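HTH-type transcriptional regulator cbl (Escherichia coli K12, PDB 2FYI) acts as a LysR-family transcription regulator that may serve as an accessory regulator of the cys regulon, represented here by its cofactor-binding domain. Local coordinates at residues Thr12-Ile18 with Glu42-Ile48. Numbering follows the deposited sequence.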
loop_
_atom_site.group_PDB
_atom_site.type_symbol
_atom_site.label_atom_id
_atom_site.label_comp_id
_atom_site.label_asym_id
_atom_site.label_seq_id
_atom_site.Cartn_x
_atom_site.Cartn_y
_atom_site.Cartn_z
ATOM N N THR A 12 -31.739 4.836 -9.587
ATOM C CA THR A 12 -31.208 3.566 -9.159
ATOM C C THR A 12 -30.444 3.802 -7.874
ATOM O O THR A 12 -29.713 4.764 -7.741
ATOM C CB THR A 12 -30.307 2.947 -10.219
ATOM O OG1 THR A 12 -31.100 2.577 -11.344
ATOM C CG2 THR A 12 -29.633 1.710 -9.691
ATOM N N SER A 13 -30.639 2.930 -6.906
ATOM C CA SER A 13 -30.050 3.151 -5.594
ATOM C C SER A 13 -29.573 1.830 -4.977
ATOM O O SER A 13 -30.131 0.749 -5.271
ATOM C CB SER A 13 -31.056 3.907 -4.689
ATOM O OG SER A 13 -31.231 3.325 -3.399
ATOM N N GLY A 14 -28.534 1.930 -4.144
ATOM C CA GLY A 14 -28.033 0.801 -3.369
ATOM C C GLY A 14 -26.564 1.003 -3.061
ATOM O O GLY A 14 -25.997 2.064 -3.315
ATOM N N VAL A 15 -25.928 -0.025 -2.532
ATOM C CA VAL A 15 -24.531 0.089 -2.224
ATOM C C VAL A 15 -23.750 -0.873 -3.111
ATOM O O VAL A 15 -24.029 -2.069 -3.139
ATOM C CB VAL A 15 -24.274 -0.240 -0.758
ATOM C CG1 VAL A 15 -22.824 0.033 -0.418
ATOM C CG2 VAL A 15 -25.213 0.548 0.134
ATOM N N LEU A 16 -22.769 -0.357 -3.840
ATOM C CA LEU A 16 -21.895 -1.216 -4.612
ATOM C C LEU A 16 -20.573 -1.337 -3.879
ATOM O O LEU A 16 -19.891 -0.344 -3.677
ATOM C CB LEU A 16 -21.653 -0.620 -5.992
ATOM C CG LEU A 16 -20.608 -1.348 -6.825
ATOM C CD1 LEU A 16 -21.076 -2.744 -7.150
ATOM C CD2 LEU A 16 -20.364 -0.576 -8.084
ATOM N N THR A 17 -20.197 -2.542 -3.479
ATOM C CA THR A 17 -18.919 -2.711 -2.826
ATOM C C THR A 17 -17.897 -3.362 -3.774
ATOM O O THR A 17 -18.113 -4.465 -4.268
ATOM C CB THR A 17 -19.048 -3.514 -1.514
ATOM O OG1 THR A 17 -19.852 -2.783 -0.591
ATOM C CG2 THR A 17 -17.683 -3.715 -0.880
ATOM N N ILE A 18 -16.783 -2.674 -4.019
ATOM C CA ILE A 18 -15.716 -3.194 -4.860
ATOM C C ILE A 18 -14.488 -3.450 -4.019
ATOM O O ILE A 18 -14.095 -2.599 -3.232
ATOM C CB ILE A 18 -15.344 -2.195 -5.931
ATOM C CG1 ILE A 18 -16.468 -2.151 -6.965
ATOM C CG2 ILE A 18 -13.961 -2.526 -6.539
ATOM C CD1 ILE A 18 -16.494 -0.869 -7.767
ATOM N N GLU A 42 -27.327 8.016 -7.826
ATOM C CA GLU A 42 -27.900 7.641 -6.537
ATOM C C GLU A 42 -27.378 6.330 -5.949
ATOM O O GLU A 42 -27.896 5.859 -4.947
ATOM C CB GLU A 42 -29.411 7.570 -6.624
ATOM C CG GLU A 42 -30.019 8.888 -6.944
ATOM C CD GLU A 42 -29.993 9.831 -5.764
ATOM O OE1 GLU A 42 -31.051 9.891 -5.078
ATOM O OE2 GLU A 42 -28.937 10.484 -5.525
ATOM N N VAL A 43 -26.387 5.707 -6.558
ATOM C CA VAL A 43 -25.875 4.507 -5.942
ATOM C C VAL A 43 -24.605 4.813 -5.188
ATOM O O VAL A 43 -23.642 5.399 -5.724
ATOM C CB VAL A 43 -25.590 3.393 -6.923
ATOM C CG1 VAL A 43 -24.721 2.336 -6.257
ATOM C CG2 VAL A 43 -26.904 2.812 -7.400
ATOM N N ARG A 44 -24.602 4.408 -3.925
ATOM C CA ARG A 44 -23.432 4.561 -3.055
ATOM C C ARG A 44 -22.327 3.554 -3.401
ATOM O O ARG A 44 -22.535 2.321 -3.448
ATOM C CB ARG A 44 -23.862 4.431 -1.596
ATOM C CG ARG A 44 -22.760 4.225 -0.621
ATOM C CD ARG A 44 -23.334 4.091 0.797
ATOM N NE ARG A 44 -22.254 3.796 1.743
ATOM C CZ ARG A 44 -21.841 4.607 2.715
ATOM N NH1 ARG A 44 -20.828 4.233 3.491
ATOM N NH2 ARG A 44 -22.436 5.777 2.923
ATOM N N LEU A 45 -21.149 4.093 -3.657
ATOM C CA LEU A 45 -20.013 3.295 -4.052
ATOM C C LEU A 45 -19.049 3.133 -2.868
ATOM O O LEU A 45 -18.606 4.114 -2.331
ATOM C CB LEU A 45 -19.309 4.012 -5.190
ATOM C CG LEU A 45 -18.049 3.299 -5.626
ATOM C CD1 LEU A 45 -18.421 1.988 -6.323
ATOM C CD2 LEU A 45 -17.309 4.177 -6.574
ATOM N N GLU A 46 -18.725 1.909 -2.456
ATOM C CA GLU A 46 -17.706 1.684 -1.413
ATOM C C GLU A 46 -16.544 0.835 -1.923
ATOM O O GLU A 46 -16.771 -0.128 -2.681
ATOM C CB GLU A 46 -18.286 0.957 -0.222
ATOM C CG GLU A 46 -19.346 1.694 0.513
ATOM C CD GLU A 46 -20.158 0.766 1.431
ATOM O OE1 GLU A 46 -19.860 -0.471 1.427
ATOM O OE2 GLU A 46 -21.101 1.267 2.130
ATOM N N LEU A 47 -15.313 1.157 -1.502
ATOM C CA LEU A 47 -14.160 0.344 -1.889
ATOM C C LEU A 47 -13.416 -0.205 -0.706
ATOM O O LEU A 47 -13.213 0.514 0.265
ATOM C CB LEU A 47 -13.138 1.156 -2.661
ATOM C CG LEU A 47 -13.398 2.089 -3.841
ATOM C CD1 LEU A 47 -12.355 1.655 -4.903
ATOM C CD2 LEU A 47 -14.841 2.015 -4.368
ATOM N N ILE A 48 -12.967 -1.457 -0.810
ATOM C CA ILE A 48 -12.070 -2.056 0.178
ATOM C C ILE A 48 -10.777 -2.361 -0.544
ATOM O O ILE A 48 -10.789 -2.936 -1.635
ATOM C CB ILE A 48 -12.600 -3.397 0.750
ATOM C CG1 ILE A 48 -14.131 -3.476 0.616
ATOM C CG2 ILE A 48 -12.100 -3.618 2.175
ATOM C CD1 ILE A 48 -14.938 -4.193 1.797
#
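E46 reaches across from strand 43-48 to V15 and T17 on strand 14-18. Its CB lies 4.0 Å from L16 O and also near T17 OG1. CG stands anti to its own carbonyl carbon (chi1 -64°) and meets V15 CG1. The chain then runs extended, and CD comes to the same methyl. Both carboxylate oxygens stay close to V15 CG1 as well. OE1 also faces T17 OG1 at 3.1 Å, a weak hydrogen bond. OE2 also takes R44 NE at 2.8 Å through its anti lone pair, near the guanidinium plane. This is a salt bridge, and R44 NH1 adds a weak second bond. R44 also forms a salt bridge with D140 of the second subunit.

The backbones are parallel neighbours. L16 and I18 each use both N and O: L16 N bonds to R44 O at 2.7 Å, and I18 N to E46 O. E46 N and I48 N return bonds to L16 O and I18 O.

On the other face, L45 CD1 touches L16 CD2 and I18 CD1, each at 3.7 Å. Helix 29-39 packs here, with F36 on L16 and I33 on L45. The two strands and the intervening helices form a right-handed beta-alpha-beta crossover, as expected in a periplasmic-binding-protein-like domain. L47 and I48 carry the sheet on into the second subunit.

The chemistry is two-sided: leucine and isoleucine pack under the helices, while on the face of V15, R44, T17 and E46 the R44-E46 pair leads on to D140 of the second subunit, which would probably favour an ionised E46 carboxylate.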